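Local coordinates for spherulin-4 (Aspergillus clavatus, PDB 5C5G), which is a glycoside hydrolase with a (beta/alpha) barrel fold that binds N-acetyl-D-galactosamine and probably acts in the biosynthesis of galactosaminogalactan, as does its Aspergillus fumigatus relative, at residues Gly242-Trp245 and Ser246-Val249; Gln179-Gly183 and Ala184-Asp188. One frame throughout, in Å; residues are numbered along the deposited sequence.

In the fold
Both contacts are local, each joining neighbouring residues where a helix of the beta/alpha barrel starts or stops, and each is partly buried. Interaction 1 opens helix 245-252, which follows the last barrel strand, 227-230; interaction 2 closes helix 175-180 and leads on through an irregular, helix-like stretch toward strand 198-203. In interaction 1 the buried side is aromatic and rests on strands 9-13 and 227-230, while water and a glutamate occupy the polar side. Interaction 2 pairs an arginine with a leucine beside a glycine-containing turn, and its buried L186 and F187 pack on strand 167-172. The centres of interactions 1 and 2 are 23 Å apart, without touch.

Interaction 1: residues Gly242-Trp245 and Ser246-Val249; sequences GGQW and SEFV
W245 and V249 meet one helical turn apart. CG2 of V249 sits 3.8 Å from the centroid of the six-membered ring of W245, only 4° off the ring normal, a CH-pi contact. F248 closes in beside it, with W245 CE3 lying at the edge of the phenyl ring, 4.0 Å from F248 CD2. With CG anti to the backbone N (chi1 165°), the indole is carried out so that one face rests on V249; V10, V12 and F229 pack on it, and its NE1 donates to the carbonyl of P25, in the first turn of helix 24-32.

The other side is polar and watery. One water is hydrogen-bonded to G243 O, E247 OE1 (2.7 Å) and S246 OG; a second links G243 O with E247 OE2. The E247 chain, bent at chi2 (85°), folds its carboxylate back over the start of the helix, bringing OE1 within 3.2 Å of Q244 CA.

In the backbone, F248 N bonds Q244 O at 2.8 Å, and V249 N bonds W245 O at 3.0 Å. A type I turn, G242 to W245, thus leads into the last helix of this beta/alpha barrel, with Q244 at its N-cap position.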
ATOM      1  N   GLY A 242       9.319  -4.388  11.616  1.00 11.69           N
ATOM      2  CA  GLY A 242      10.555  -5.135  11.551  1.00 12.45           C
ATOM      3  C   GLY A 242      11.658  -4.476  12.345  1.00 13.73           C
ATOM      4  O   GLY A 242      11.610  -3.279  12.652  1.00 13.43           O
ATOM      5  N   GLY A 243      12.682  -5.258  12.652  1.00 13.43           N
ATOM      6  CA  GLY A 243      13.784  -4.771  13.449  1.00 14.85           C
ATOM      7  C   GLY A 243      14.613  -3.671  12.825  1.00 15.37           C
ATOM      8  O   GLY A 243      15.368  -3.017  13.542  1.00 17.12           O
ATOM      9  N   GLN A 244      14.481  -3.468  11.517  1.00 12.33           N
ATOM     10  CA  GLN A 244      15.212  -2.406  10.822  1.00 12.99           C
ATOM     11  C   GLN A 244      14.260  -1.427  10.149  1.00 12.07           C
ATOM     12  O   GLN A 244      14.597  -0.791   9.166  1.00 12.07           O
ATOM     13  CB  GLN A 244      16.189  -3.012   9.814  1.00 13.72           C
ATOM     14  CG  GLN A 244      17.303  -3.775  10.533  1.00 17.43           C
ATOM     15  CD  GLN A 244      18.263  -4.446   9.593  1.00 18.68           C
ATOM     16  OE1 GLN A 244      18.909  -3.789   8.777  1.00 18.54           O
ATOM     17  NE2 GLN A 244      18.349  -5.767   9.686  1.00 19.81           N
ATOM     18  N   TRP A 245      13.054  -1.310  10.691  1.00 11.03           N
ATOM     19  CA  TRP A 245      12.062  -0.391  10.147  1.00 10.82           C
ATOM     20  C   TRP A 245      12.584   1.050  10.071  1.00 11.28           C
ATOM     21  O   TRP A 245      12.481   1.703   9.032  1.00 11.49           O
ATOM     22  CB  TRP A 245      10.801  -0.485  10.998  1.00 12.05           C
ATOM     23  CG  TRP A 245       9.790   0.612  10.825  1.00 10.85           C
ATOM     24  CD1 TRP A 245       9.444   1.533  11.759  1.00 12.40           C
ATOM     25  CD2 TRP A 245       8.980   0.872   9.678  1.00 10.90           C
ATOM     26  NE1 TRP A 245       8.459   2.356  11.272  1.00 12.36           N
ATOM     27  CE2 TRP A 245       8.165   1.976   9.991  1.00 11.72           C
ATOM     28  CE3 TRP A 245       8.867   0.288   8.420  1.00 11.39           C
ATOM     29  CZ2 TRP A 245       7.252   2.516   9.085  1.00 12.08           C
ATOM     30  CZ3 TRP A 245       7.956   0.833   7.516  1.00 11.54           C
ATOM     31  CH2 TRP A 245       7.154   1.918   7.867  1.00 11.54           C
ATOM     32  N   SER A 246      13.166   1.550  11.151  1.00 11.70           N
ATOM     33  CA  SER A 246      13.639   2.930  11.141  1.00 14.31           C
ATOM     34  C   SER A 246      14.777   3.096  10.127  1.00 13.12           C
ATOM     35  O   SER A 246      14.861   4.119   9.458  1.00 13.03           O
ATOM     36  CB  SER A 246      14.056   3.400  12.538  1.00 21.79           C
ATOM     37  OG  SER A 246      15.041   2.563  13.088  1.00 32.65           O
ATOM     38  N   GLU A 247      15.661   2.102  10.040  1.00 12.43           N
ATOM     39  CA  GLU A 247      16.770   2.144   9.094  1.00 13.22           C
ATOM     40  C   GLU A 247      16.250   2.129   7.658  1.00 11.74           C
ATOM     41  O   GLU A 247      16.745   2.864   6.811  1.00 11.93           O
ATOM     42  CB  GLU A 247      17.736   0.976   9.323  1.00 13.11           C
ATOM     43  CG  GLU A 247      18.572   1.097  10.582  1.00 17.78           C
ATOM     44  CD  GLU A 247      17.893   0.581  11.847  1.00 18.81           C
ATOM     45  OE1 GLU A 247      16.691   0.251  11.861  1.00 17.99           O
ATOM     46  OE2 GLU A 247      18.601   0.523  12.875  1.00 24.80           O
ATOM     47  N   PHE A 248      15.262   1.287   7.385  1.00 10.78           N
ATOM     48  CA  PHE A 248      14.635   1.256   6.078  1.00 10.80           C
ATOM     49  C   PHE A 248      14.082   2.630   5.702  1.00 10.10           C
ATOM     50  O   PHE A 248      14.353   3.132   4.620  1.00 10.58           O
ATOM     51  CB  PHE A 248      13.533   0.181   6.055  1.00 10.87           C
ATOM     52  CG  PHE A 248      12.568   0.308   4.913  1.00  9.46           C
ATOM     53  CD1 PHE A 248      12.992   0.254   3.600  1.00 10.37           C
ATOM     54  CD2 PHE A 248      11.229   0.509   5.159  1.00 10.44           C
ATOM     55  CE1 PHE A 248      12.077   0.395   2.561  1.00 11.05           C
ATOM     56  CE2 PHE A 248      10.327   0.633   4.123  1.00 10.74           C
ATOM     57  CZ  PHE A 248      10.760   0.583   2.828  1.00 10.44           C
ATOM     58  N   VAL A 249      13.313   3.248   6.593  1.00 10.22           N
ATOM     59  CA  VAL A 249      12.732   4.532   6.253  1.00 11.12           C
ATOM     60  C   VAL A 249      13.831   5.597   6.101  1.00 11.04           C
ATOM     61  O   VAL A 249      13.746   6.448   5.220  1.00 11.40           O
ATOM     62  CB  VAL A 249      11.642   4.949   7.240  1.00 10.24           C
ATOM     63  CG1 VAL A 249      11.046   6.288   6.816  1.00 12.18           C
ATOM     64  CG2 VAL A 249      10.557   3.893   7.274  1.00 11.69           C
TER
HETATM   65  O   HOH W   1      15.525  -0.062  14.262  1.00 30.36           O
HETATM   66  O   HOH W   2      18.163  -1.956  14.340  1.00 42.29           O

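Interaction 2: residues Gln179-Gly183 and Ala184-Asp188; sequences QERHG and AELFD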
ATOM      1  N   GLN A 179      15.247 -12.738  -4.806  1.00 12.42           N
ATOM      2  CA  GLN A 179      16.558 -13.114  -5.325  1.00 13.40           C
ATOM      3  C   GLN A 179      16.484 -14.217  -6.367  1.00 15.28           C
ATOM      4  O   GLN A 179      17.223 -14.200  -7.351  1.00 16.79           O
ATOM      5  CB  GLN A 179      17.480 -13.524  -4.178  1.00 14.27           C
ATOM      6  CG  GLN A 179      17.886 -12.342  -3.312  1.00 15.46           C
ATOM      7  CD  GLN A 179      18.569 -11.246  -4.111  1.00 18.35           C
ATOM      8  OE1 GLN A 179      19.194 -11.508  -5.141  1.00 19.59           O
ATOM      9  NE2 GLN A 179      18.438 -10.012  -3.650  1.00 16.57           N
ATOM     10  N   GLU A 180      15.593 -15.176  -6.171  1.00 14.84           N
ATOM     11  CA  GLU A 180      15.450 -16.254  -7.138  1.00 16.94           C
ATOM     12  C   GLU A 180      15.090 -15.690  -8.512  1.00 17.15           C
ATOM     13  O   GLU A 180      15.483 -16.239  -9.532  1.00 17.95           O
ATOM     14  CB  GLU A 180      14.370 -17.230  -6.687  1.00 17.80           C
ATOM     15  CG  GLU A 180      14.004 -18.286  -7.729  1.00 27.13           C
ATOM     16  CD  GLU A 180      13.140 -19.392  -7.156  1.00 36.04           C
ATOM     17  OE1 GLU A 180      12.726 -19.271  -5.985  1.00 37.22           O
ATOM     18  OE2 GLU A 180      12.879 -20.380  -7.881  1.00 34.94           O
ATOM     19  N   ARG A 181      14.334 -14.599  -8.528  1.00 16.21           N
ATOM     20  CA  ARG A 181      13.893 -13.988  -9.769  1.00 16.25           C
ATOM     21  C   ARG A 181      14.821 -12.840 -10.194  1.00 15.06           C
ATOM     22  O   ARG A 181      14.456 -12.028 -11.044  1.00 16.68           O
ATOM     23  CB  ARG A 181      12.443 -13.517  -9.605  1.00 17.99           C
ATOM     24  CG  ARG A 181      11.504 -14.678  -9.234  1.00 23.90           C
ATOM     25  CD  ARG A 181      10.042 -14.336  -9.428  1.00 35.61           C
ATOM     26  NE  ARG A 181       9.581 -14.652 -10.777  1.00 42.60           N
ATOM     27  CZ  ARG A 181       8.409 -14.271 -11.276  1.00 48.37           C
ATOM     28  NH1 ARG A 181       8.072 -14.609 -12.515  1.00 46.01           N
ATOM     29  NH2 ARG A 181       7.575 -13.544 -10.542  1.00 49.35           N
ATOM     30  N   HIS A 182      16.010 -12.788  -9.590  1.00 16.43           N
ATOM     31  CA  HIS A 182      17.051 -11.802  -9.945  1.00 16.77           C
ATOM     32  C   HIS A 182      16.678 -10.364  -9.633  1.00 17.16           C
ATOM     33  O   HIS A 182      17.115  -9.418 -10.299  1.00 16.10           O
ATOM     34  CB  HIS A 182      17.494 -11.983 -11.390  1.00 18.18           C
ATOM     35  CG  HIS A 182      17.990 -13.364 -11.659  1.00 19.15           C
ATOM     36  ND1 HIS A 182      19.137 -13.864 -11.080  1.00 22.46           N
ATOM     37  CD2 HIS A 182      17.462 -14.373 -12.389  1.00 24.26           C
ATOM     38  CE1 HIS A 182      19.309 -15.116 -11.468  1.00 27.58           C
ATOM     39  NE2 HIS A 182      18.308 -15.447 -12.265  1.00 28.89           N
ATOM     40  N   GLY A 183      15.874 -10.207  -8.596  1.00 15.37           N
ATOM     41  CA  GLY A 183      15.630  -8.915  -8.021  1.00 15.09           C
ATOM     42  C   GLY A 183      14.992  -7.946  -8.983  1.00 14.25           C
ATOM     43  O   GLY A 183      13.969  -8.230  -9.612  1.00 14.89           O
ATOM     44  N   ALA A 184      15.602  -6.769  -9.092  1.00 15.73           N
ATOM     45  CA  ALA A 184      15.066  -5.708  -9.921  1.00 15.68           C
ATOM     46  C   ALA A 184      14.912  -6.135 -11.372  1.00 15.04           C
ATOM     47  O   ALA A 184      14.057  -5.603 -12.081  1.00 17.44           O
ATOM     48  CB  ALA A 184      15.940  -4.468  -9.813  1.00 19.65           C
ATOM     49  N   GLU A 185      15.709  -7.104 -11.821  1.00 16.02           N
ATOM     50  CA  GLU A 185      15.591  -7.601 -13.185  1.00 17.21           C
ATOM     51  C   GLU A 185      14.194  -8.110 -13.526  1.00 15.64           C
ATOM     52  O   GLU A 185      13.763  -8.031 -14.674  1.00 18.12           O
ATOM     53  CB  GLU A 185      16.592  -8.730 -13.467  1.00 22.91           C
ATOM     54  CG  GLU A 185      18.023  -8.269 -13.654  1.00 29.28           C
ATOM     55  CD  GLU A 185      18.957  -9.409 -14.026  1.00 35.30           C
ATOM     56  OE1 GLU A 185      18.468 -10.471 -14.473  1.00 35.13           O
ATOM     57  OE2 GLU A 185      20.183  -9.243 -13.864  1.00 45.13           O
ATOM     58  N   LEU A 186      13.481  -8.637 -12.537  1.00 14.99           N
ATOM     59  CA  LEU A 186      12.133  -9.132 -12.787  1.00 15.57           C
ATOM     60  C   LEU A 186      11.237  -8.002 -13.302  1.00 14.12           C
ATOM     61  O   LEU A 186      10.360  -8.207 -14.142  1.00 14.74           O
ATOM     62  CB  LEU A 186      11.551  -9.753 -11.518  1.00 15.19           C
ATOM     63  CG  LEU A 186      10.081 -10.156 -11.564  1.00 26.40           C
ATOM     64  CD1 LEU A 186       9.848 -11.266 -12.580  1.00 25.74           C
ATOM     65  CD2 LEU A 186       9.628 -10.578 -10.172  1.00 28.44           C
ATOM     66  N   PHE A 187      11.467  -6.798 -12.808  1.00 12.97           N
ATOM     67  CA  PHE A 187      10.643  -5.661 -13.209  1.00 13.02           C
ATOM     68  C   PHE A 187      10.873  -5.290 -14.675  1.00 13.64           C
ATOM     69  O   PHE A 187       9.970  -4.748 -15.325  1.00 15.71           O
ATOM     70  CB  PHE A 187      10.911  -4.463 -12.294  1.00 13.55           C
ATOM     71  CG  PHE A 187      10.355  -4.622 -10.920  1.00 13.41           C
ATOM     72  CD1 PHE A 187      10.887  -5.541 -10.039  1.00 16.23           C
ATOM     73  CD2 PHE A 187       9.282  -3.846 -10.507  1.00 15.75           C
ATOM     74  CE1 PHE A 187      10.353  -5.691  -8.766  1.00 18.97           C
ATOM     75  CE2 PHE A 187       8.748  -3.997  -9.247  1.00 17.77           C
ATOM     76  CZ  PHE A 187       9.280  -4.919  -8.377  1.00 17.61           C
ATOM     77  N   ASP A 188      12.047  -5.597 -15.197  1.00 13.76           N
ATOM     78  CA  ASP A 188      12.371  -5.298 -16.587  1.00 15.77           C
ATOM     79  C   ASP A 188      11.556  -6.138 -17.570  1.00 15.36           C
ATOM     80  O   ASP A 188      11.485  -5.809 -18.754  1.00 17.76           O
ATOM     81  CB  ASP A 188      13.863  -5.508 -16.855  1.00 19.97           C
ATOM     82  CG  ASP A 188      14.758  -4.597 -16.016  1.00 26.39           C
ATOM     83  OD1 ASP A 188      14.317  -3.495 -15.624  1.00 28.95           O
ATOM     84  OD2 ASP A 188      15.916  -5.000 -15.759  1.00 29.67           O
TER
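Across the turn, R181 and L186 form the main side-chain contact, a van der Waals one of methyls against a guanidinium face, with no hydrogen bond. The guanidinium lays one face on the leucine: L186 CD1 stands over its centre, 3.6 Å from R181 CZ. The second methyl, L186 CD2, reaches R181 NH2 at 3.6 Å and also touches the aliphatic CD of R181. A bend at chi3 (89°) in the arginine chain turns the flat group onto the leucine. L186 also packs on F171 of strand 167-172, so the charged group lies against the outer side of a buried residue.

The backbone hydrogen bonds form a second set. E185 N donates to H182 O at 3.1 Å, and L186 N to G183 O at 3.0 Å. Both donors stand well above the planes of the carbonyls they use, the second by 43°, so neither is directed at a lone pair.

Polar side chains add a looser contact at the surface. H182 CB lies 3.6 Å from E185 OE1, and the imidazole and carboxylate planes are 28° apart. The nearest ring nitrogen, H182 ND1, stays 4.8 Å from E185 OE1.

F187 extends the buried side: G183 O approaches its ring edge near the plane, while V170, A200 and V224 pack against the phenyl group. Its side chain is about 9 Å from that of E172, which binds N-acetyl-D-galactosamine. H182, at positive phi, is the C-prime residue of a Schellman motif, with H182 N bonded to Q179 O and G183 N bonded to the carbonyl of the residue before Q179; this motif ends helix 175-180, on the crossover between barrel strands 167-172 and 198-203.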